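PDB 3KST: endo-1,4-beta-xylanase from Bacteroides thetaiotaomicron VPI-5482, which probably hydrolyses glycosidic bonds in xylan-type plant polysaccharides, as a calcium-binding member of glycosyl hydrolase family 43. Local coordinates for residues G43-C52 against R63-T71; F96-V105 against P122-L133. All coordinates share one frame; numbering follows the deposited sequence.

Interaction 1 of 2, residues G43-C52 against R63-T71; sequences GTTAGEGFAC and REGQALSAT
Gln-66 reaches across from strand 60-69 into the loop that precedes strand 49-55, and its amide ties the two together. Its CB starts off the strand with CG anti to the backbone N (chi1 -175°); CG then passes 3.8 Å from Phe-50 O, and a bend at chi2 turns the amide toward residues 46-48. CD lies against the carbonyls of Ala-46 and Gly-47. OE1 accepts from Ala-46 N at 3.0 Å and from a water that also takes the N-H of Thr-45. On the other arm, NE2 donates to Gly-47 O at 3.0 Å, coming in above the carbonyl plane, while Thr-44 OG1 reaches that oxygen from the opposite face. NE2 also bonds back to Leu-68 O, which is shared with Phe-50 N. With an alanine here, Ala-46 N would probably lose its acceptor, Gly-47 O would keep only the Thr-44 hydroxyl of its two side-chain donors, and the loop would be freer to shift.

Arg-63 grips the start of the same loop: NH1 and NH2 both point at Gly-43 O, which lies near the guanidinium plane, NH2 at 2.6 Å. Thr-45 CG2 rests over one face of that group, 3.4 Å from CZ, and NE keeps a salt bridge to Glu-18. Beyond the loop the strands pair antiparallel, with Ala-67 and Leu-68 both facing Phe-50 as a classic beta bulge. Gly-49 CA runs 3.2 Å from Leu-68 O, where a side chain would collide. On the sheet face carrying Phe-50 and Leu-68, the ring's CD2 meets Leu-68 CB at 4.0 Å.

The chemistry is thus split: apolar packing holds the inner face of this hairpin, whereas a glutamine and an arginine fix the loop that leads into strand 49-55, mainly through its backbone carbonyls and amides.

Interaction 2 of 2, residues F96-V105 against P122-L133; sequences FYSAEEHICV and PIWSEKSIDTSL
Ile-103 is the side chain round which this contact closes. CG1 sits between the backbone N and the carbonyl carbon (chi1 56°), which sends it toward the indole of Trp-124, whose CD1 edge it meets at 3.8 Å. The CG2 branch goes the other way, to Thr-131 CG2 at 3.4 Å, a tight fit. Ile-123 comes in beside it, its CD1 4.0 Å from Ile-103 CG1, and crosses both Phe-96 and Val-105 at about a right angle; Leu-133 CD2 meets the Phe-96 ring obliquely from strand 129-135.

The indole itself is steadied by Ser-128, whose OG accepts from Trp-124 NE1 and donates to Glu-126 O. Outside this cluster, the imidazole of His-102 has Lys-127 CA over one face, a CH-pi contact 4.3 Å from the ring centroid, while the lysine side chain crosses the histidine obliquely. At the ring's edge a water joins NE2 to Ser-125 O, and ND1 is tied back to Glu-100 O within the type I' turn. Lys-127 runs on, extended, toward Glu-101, the two charges bridged by a water.

Two backbone-to-backbone bonds join the segments: Ile-123 N meets Ile-103 O almost straight (170°), and Ser-128 N donates to Glu-101 O at 2.7 Å. The hydroxyl of Ser-98 accepts from Asp-130 N, OG to N 3.0 Å, and another water links it to Thr-131 OG1. Strands 96-99 and 129-133 run antiparallel, yet they belong to different sheets.

Blade meets blade here, as expected of the five-bladed beta-propeller of family 43: the chain leaves one antiparallel sheet at 102-108 and enters the next at 129-135, bringing in Asp-130, whose OD2 accepts from Gly-191 N and which is thought to tune and orient the predicted proton donor Glu-190.

In the fold
Interactions 1 and 2 follow one another along the chain, their centres about 18 Å apart, and meet at the sheet of strands 80-87, 92-99 and 102-108. Tyr-97 is the shared residue: its CB lies 3.4 Å from Phe-50 CE2, so the hairpin of interaction 1 packs on one side of that sheet while 122-133 packs on the opposite face. The inner ends of both lie near the active site. The side chain of Phe-50 is about 8 Å from that of Asp-26, the predicted proton acceptor, and about 10 Å from the bound calcium; that of Asp-130 in interaction 2 comes closer, about 6 Å from the calcium and about 3 Å from the side chains of both Glu-190 and the calcium ligand His-251.

Interaction 1 of 2, residues G43-C52 against R63-T71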
# COMPACT_ATOMS: atom_id res chain seq x y z
N GLY A 43 -0.35 -11.15 9.95
CA GLY A 43 -1.67 -11.42 10.48
C GLY A 43 -2.32 -12.63 9.85
O GLY A 43 -3.54 -12.79 9.95
N THR A 44 -1.52 -13.48 9.21
CA THR A 44 -2.03 -14.68 8.55
C THR A 44 -2.36 -15.72 9.61
O THR A 44 -1.79 -15.70 10.72
CB THR A 44 -0.98 -15.30 7.57
OG1 THR A 44 0.16 -15.75 8.30
CG2 THR A 44 -0.54 -14.29 6.54
N THR A 45 -3.30 -16.61 9.29
CA THR A 45 -3.64 -17.74 10.17
C THR A 45 -3.45 -19.13 9.51
O THR A 45 -3.57 -20.16 10.20
CB THR A 45 -5.07 -17.63 10.69
OG1 THR A 45 -6.00 -17.88 9.64
CG2 THR A 45 -5.35 -16.26 11.31
N ALA A 46 -3.15 -19.18 8.21
CA ALA A 46 -2.92 -20.46 7.53
C ALA A 46 -1.64 -20.44 6.69
O ALA A 46 -1.66 -20.83 5.49
CB ALA A 46 -4.14 -20.82 6.70
N GLY A 47 -0.55 -20.01 7.33
CA GLY A 47 0.79 -20.00 6.74
C GLY A 47 1.20 -18.70 6.07
O GLY A 47 0.50 -17.70 6.14
N GLU A 48 2.37 -18.74 5.42
CA GLU A 48 2.93 -17.60 4.69
C GLU A 48 1.94 -17.15 3.59
O GLU A 48 1.22 -17.98 3.00
CB GLU A 48 4.29 -17.97 4.05
CG GLU A 48 5.44 -18.33 5.02
CD GLU A 48 6.18 -17.14 5.63
OE1 GLU A 48 6.22 -16.05 5.03
OE2 GLU A 48 6.78 -17.31 6.72
N GLY A 49 1.90 -15.85 3.35
CA GLY A 49 1.04 -15.25 2.34
C GLY A 49 0.27 -14.05 2.85
O GLY A 49 0.84 -13.21 3.53
N PHE A 50 -1.00 -13.94 2.47
CA PHE A 50 -1.81 -12.79 2.87
C PHE A 50 -3.19 -13.21 3.31
O PHE A 50 -3.80 -14.12 2.72
CB PHE A 50 -1.94 -11.72 1.76
CG PHE A 50 -0.61 -11.29 1.20
CD1 PHE A 50 0.28 -10.55 1.98
CD2 PHE A 50 -0.23 -11.66 -0.08
CE1 PHE A 50 1.52 -10.19 1.51
CE2 PHE A 50 1.02 -11.29 -0.57
CZ PHE A 50 1.89 -10.53 0.23
N ALA A 51 -3.66 -12.53 4.36
CA ALA A 51 -5.04 -12.68 4.81
C ALA A 51 -5.90 -11.66 4.09
O ALA A 51 -5.40 -10.73 3.45
CB ALA A 51 -5.13 -12.45 6.34
N CYS A 52 -7.21 -11.87 4.20
CA CYS A 52 -8.24 -10.94 3.73
C CYS A 52 -9.14 -10.64 4.93
O CYS A 52 -9.56 -11.56 5.59
CB CYS A 52 -9.10 -11.53 2.62
SG CYS A 52 -10.46 -10.43 2.15
N ARG A 63 -12.50 -11.76 9.51
CA ARG A 63 -11.58 -12.50 8.64
C ARG A 63 -12.35 -13.24 7.56
O ARG A 63 -13.39 -13.85 7.83
CB ARG A 63 -10.76 -13.51 9.41
CG ARG A 63 -9.66 -12.89 10.19
CD ARG A 63 -8.90 -13.97 10.91
NE ARG A 63 -7.71 -13.44 11.56
CZ ARG A 63 -6.57 -13.13 10.94
NH1 ARG A 63 -6.44 -13.24 9.61
NH2 ARG A 63 -5.55 -12.69 11.67
N GLU A 64 -11.84 -13.14 6.34
CA GLU A 64 -12.42 -13.87 5.22
C GLU A 64 -11.64 -15.13 4.87
O GLU A 64 -12.19 -16.02 4.20
CB GLU A 64 -12.54 -12.95 4.00
CG GLU A 64 -13.56 -11.84 4.18
CD GLU A 64 -15.00 -12.30 4.26
OE1 GLU A 64 -15.32 -13.45 3.88
OE2 GLU A 64 -15.83 -11.50 4.73
N GLY A 65 -10.41 -15.26 5.36
CA GLY A 65 -9.58 -16.39 5.05
C GLY A 65 -8.20 -15.98 4.59
O GLY A 65 -7.76 -14.82 4.77
N GLN A 66 -7.52 -16.94 3.98
CA GLN A 66 -6.16 -16.73 3.47
C GLN A 66 -6.24 -16.40 1.98
O GLN A 66 -6.35 -17.31 1.16
CB GLN A 66 -5.36 -17.99 3.69
CG GLN A 66 -3.89 -17.90 3.31
CD GLN A 66 -2.92 -17.58 4.46
OE1 GLN A 66 -3.27 -17.63 5.65
NE2 GLN A 66 -1.67 -17.33 4.10
N ALA A 67 -6.20 -15.11 1.65
CA ALA A 67 -6.23 -14.59 0.27
C ALA A 67 -5.19 -15.26 -0.63
O ALA A 67 -5.51 -15.65 -1.77
CB ALA A 67 -6.01 -13.06 0.24
N LEU A 68 -3.97 -15.39 -0.11
CA LEU A 68 -2.88 -16.02 -0.85
C LEU A 68 -2.05 -16.92 0.06
O LEU A 68 -1.68 -16.52 1.17
CB LEU A 68 -2.01 -14.96 -1.55
CG LEU A 68 -0.76 -15.42 -2.29
CD1 LEU A 68 -0.56 -14.54 -3.51
CD2 LEU A 68 0.49 -15.43 -1.41
N SER A 69 -1.83 -18.16 -0.40
CA SER A 69 -1.01 -19.15 0.28
C SER A 69 0.32 -19.23 -0.50
O SER A 69 0.36 -19.16 -1.76
CB SER A 69 -1.72 -20.51 0.32
OG SER A 69 -2.99 -20.44 0.98
N ALA A 70 1.41 -19.37 0.24
CA ALA A 70 2.76 -19.41 -0.33
C ALA A 70 2.94 -20.47 -1.41
O ALA A 70 3.61 -20.21 -2.41
CB ALA A 70 3.78 -19.62 0.74
N THR A 71 2.33 -21.64 -1.23
CA THR A 71 2.39 -22.73 -2.23
C THR A 71 1.85 -22.36 -3.62
O THR A 71 2.29 -22.92 -4.66
CB THR A 71 1.74 -24.09 -1.73
OG1 THR A 71 0.33 -23.93 -1.50
CG2 THR A 71 2.49 -24.63 -0.49
O HOH W 1 -4.79 -15.73 7.07
O HOH W 2 -3.34 -21.46 3.42

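Interaction 2 of 2, residues F96-V105 against P122-L133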
# COMPACT_ATOMS: atom_id res chain seq x y z
N PHE A 96 -1.18 -7.64 -6.29
CA PHE A 96 0.20 -7.27 -6.54
C PHE A 96 0.91 -7.30 -5.18
O PHE A 96 0.40 -6.76 -4.21
CB PHE A 96 0.29 -5.91 -7.20
CG PHE A 96 0.01 -5.95 -8.66
CD1 PHE A 96 -1.29 -6.03 -9.15
CD2 PHE A 96 1.07 -6.02 -9.57
CE1 PHE A 96 -1.52 -6.11 -10.55
CE2 PHE A 96 0.83 -6.10 -10.93
CZ PHE A 96 -0.45 -6.14 -11.41
N TYR A 97 2.09 -7.89 -5.13
CA TYR A 97 2.75 -8.10 -3.83
C TYR A 97 4.24 -8.35 -3.96
O TYR A 97 4.75 -8.45 -5.07
CB TYR A 97 2.09 -9.29 -3.14
CG TYR A 97 2.19 -10.61 -3.88
CD1 TYR A 97 1.34 -10.91 -4.97
CD2 TYR A 97 3.13 -11.57 -3.51
CE1 TYR A 97 1.43 -12.16 -5.67
CE2 TYR A 97 3.22 -12.84 -4.19
CZ TYR A 97 2.36 -13.12 -5.27
OH TYR A 97 2.44 -14.33 -5.93
N SER A 98 4.92 -8.43 -2.81
CA SER A 98 6.32 -8.77 -2.74
C SER A 98 6.45 -10.13 -2.11
O SER A 98 5.66 -10.51 -1.28
CB SER A 98 7.06 -7.74 -1.90
OG SER A 98 6.86 -6.45 -2.44
N ALA A 99 7.43 -10.89 -2.55
CA ALA A 99 7.74 -12.21 -1.99
C ALA A 99 9.23 -12.44 -2.22
O ALA A 99 9.70 -12.27 -3.33
CB ALA A 99 6.86 -13.32 -2.65
N GLU A 100 9.98 -12.77 -1.16
CA GLU A 100 11.46 -12.89 -1.21
C GLU A 100 12.17 -11.69 -1.88
O GLU A 100 13.14 -11.86 -2.64
CB GLU A 100 11.91 -14.20 -1.88
CG GLU A 100 11.29 -15.47 -1.35
CD GLU A 100 12.06 -16.74 -1.65
OE1 GLU A 100 13.15 -16.69 -2.29
OE2 GLU A 100 11.59 -17.82 -1.23
N GLU A 101 11.67 -10.47 -1.60
CA GLU A 101 12.19 -9.23 -2.15
C GLU A 101 12.08 -9.13 -3.69
O GLU A 101 12.92 -8.47 -4.31
CB GLU A 101 13.62 -8.94 -1.63
CG GLU A 101 13.64 -8.67 -0.12
CD GLU A 101 15.02 -8.60 0.49
OE1 GLU A 101 15.83 -9.54 0.29
OE2 GLU A 101 15.28 -7.62 1.22
N HIS A 102 11.06 -9.76 -4.27
CA HIS A 102 10.75 -9.64 -5.71
C HIS A 102 9.28 -9.28 -5.81
O HIS A 102 8.49 -9.61 -4.90
CB HIS A 102 11.07 -10.92 -6.49
CG HIS A 102 12.53 -11.21 -6.54
ND1 HIS A 102 13.22 -11.75 -5.48
CD2 HIS A 102 13.45 -10.98 -7.51
CE1 HIS A 102 14.50 -11.87 -5.79
NE2 HIS A 102 14.66 -11.41 -7.02
N ILE A 103 8.90 -8.61 -6.89
CA ILE A 103 7.50 -8.21 -7.10
C ILE A 103 6.77 -9.23 -7.96
O ILE A 103 7.32 -9.72 -8.95
CB ILE A 103 7.36 -6.80 -7.66
CG1 ILE A 103 8.14 -6.59 -8.97
CG2 ILE A 103 7.91 -5.82 -6.62
CD1 ILE A 103 7.86 -5.26 -9.64
N CYS A 104 5.52 -9.49 -7.58
CA CYS A 104 4.69 -10.55 -8.13
C CYS A 104 3.24 -10.16 -8.28
O CYS A 104 2.74 -9.25 -7.61
CB CYS A 104 4.71 -11.74 -7.16
SG CYS A 104 6.31 -12.46 -6.80
N VAL A 105 2.54 -10.93 -9.12
CA VAL A 105 1.12 -10.73 -9.33
C VAL A 105 0.40 -12.08 -9.43
O VAL A 105 0.90 -13.01 -10.09
CB VAL A 105 0.82 -9.83 -10.59
CG1 VAL A 105 1.41 -10.41 -11.86
CG2 VAL A 105 -0.69 -9.56 -10.75
N PRO A 122 8.20 -14.12 -10.46
CA PRO A 122 7.92 -12.70 -10.29
C PRO A 122 7.75 -12.00 -11.66
O PRO A 122 7.94 -12.62 -12.72
CB PRO A 122 9.17 -12.21 -9.56
CG PRO A 122 10.21 -13.05 -10.05
CD PRO A 122 9.63 -14.40 -10.31
N ILE A 123 7.38 -10.73 -11.61
CA ILE A 123 7.14 -9.87 -12.79
C ILE A 123 8.46 -9.68 -13.57
O ILE A 123 8.46 -9.78 -14.80
CB ILE A 123 6.52 -8.50 -12.32
CG1 ILE A 123 5.10 -8.71 -11.76
CG2 ILE A 123 6.48 -7.43 -13.39
CD1 ILE A 123 4.71 -7.61 -10.76
N TRP A 124 9.55 -9.42 -12.85
CA TRP A 124 10.90 -9.30 -13.41
C TRP A 124 11.93 -9.82 -12.39
O TRP A 124 11.60 -10.05 -11.22
CB TRP A 124 11.16 -7.86 -13.89
CG TRP A 124 11.48 -6.85 -12.82
CD1 TRP A 124 10.93 -6.75 -11.55
CD2 TRP A 124 12.33 -5.71 -12.96
NE1 TRP A 124 11.45 -5.68 -10.89
CE2 TRP A 124 12.30 -5.01 -11.73
CE3 TRP A 124 13.15 -5.25 -13.99
CZ2 TRP A 124 13.07 -3.84 -11.52
CZ3 TRP A 124 13.90 -4.09 -13.78
CH2 TRP A 124 13.86 -3.41 -12.55
N SER A 125 13.18 -9.96 -12.82
CA SER A 125 14.23 -10.59 -11.99
C SER A 125 14.92 -9.76 -10.92
O SER A 125 15.45 -10.35 -9.97
CB SER A 125 15.30 -11.20 -12.91
OG SER A 125 15.97 -10.21 -13.66
N GLU A 126 14.96 -8.44 -11.07
CA GLU A 126 15.63 -7.58 -10.08
C GLU A 126 14.82 -7.48 -8.80
O GLU A 126 13.61 -7.29 -8.88
CB GLU A 126 15.83 -6.14 -10.58
CG GLU A 126 16.71 -5.28 -9.65
CD GLU A 126 17.02 -3.90 -10.21
OE1 GLU A 126 17.42 -3.80 -11.40
OE2 GLU A 126 16.86 -2.88 -9.49
N LYS A 127 15.53 -7.54 -7.67
CA LYS A 127 14.94 -7.37 -6.34
C LYS A 127 14.13 -6.06 -6.29
O LYS A 127 14.57 -5.01 -6.74
CB LYS A 127 15.97 -7.38 -5.22
CG LYS A 127 16.59 -8.71 -4.87
CD LYS A 127 17.47 -8.58 -3.63
CE LYS A 127 18.38 -9.80 -3.44
NZ LYS A 127 19.16 -9.76 -2.17
N SER A 128 12.93 -6.15 -5.74
CA SER A 128 12.02 -5.02 -5.70
C SER A 128 10.87 -5.34 -4.80
O SER A 128 10.49 -6.50 -4.68
CB SER A 128 11.53 -4.58 -7.12
OG SER A 128 11.35 -5.67 -8.04
N ILE A 129 10.27 -4.29 -4.23
CA ILE A 129 9.15 -4.46 -3.33
C ILE A 129 8.12 -3.32 -3.46
O ILE A 129 8.31 -2.35 -4.23
CB ILE A 129 9.65 -4.52 -1.86
CG1 ILE A 129 10.42 -3.24 -1.48
CG2 ILE A 129 10.50 -5.79 -1.61
CD1 ILE A 129 10.85 -3.19 -0.04
N ASP A 130 7.03 -3.46 -2.71
CA ASP A 130 6.04 -2.39 -2.55
C ASP A 130 5.28 -1.94 -3.83
O ASP A 130 5.04 -0.76 -4.07
CB ASP A 130 6.64 -1.18 -1.78
CG ASP A 130 7.09 -1.52 -0.39
OD1 ASP A 130 7.10 -2.70 -0.03
OD2 ASP A 130 7.40 -0.57 0.36
N THR A 131 4.89 -2.93 -4.60
CA THR A 131 4.08 -2.72 -5.80
C THR A 131 2.82 -1.88 -5.52
O THR A 131 2.13 -2.09 -4.52
CB THR A 131 3.54 -4.04 -6.36
OG1 THR A 131 2.88 -4.77 -5.31
CG2 THR A 131 4.63 -4.88 -6.96
N SER A 132 2.53 -0.95 -6.42
CA SER A 132 1.26 -0.23 -6.41
C SER A 132 0.94 0.08 -7.86
O SER A 132 1.77 0.68 -8.54
CB SER A 132 1.30 1.06 -5.60
OG SER A 132 -0.02 1.56 -5.47
N LEU A 133 -0.24 -0.39 -8.31
CA LEU A 133 -0.72 -0.20 -9.69
C LEU A 133 -1.58 1.06 -9.83
O LEU A 133 -2.39 1.41 -8.96
CB LEU A 133 -1.56 -1.41 -10.14
CG LEU A 133 -2.15 -1.45 -11.56
CD1 LEU A 133 -1.06 -1.59 -12.65
CD2 LEU A 133 -3.12 -2.60 -11.63
O HOH W 3 4.18 -5.37 -2.84
O HOH W 4 17.08 -11.53 -0.70
O HOH W 5 17.16 -10.87 -7.94
O HOH W 6 10.96 -8.65 -8.97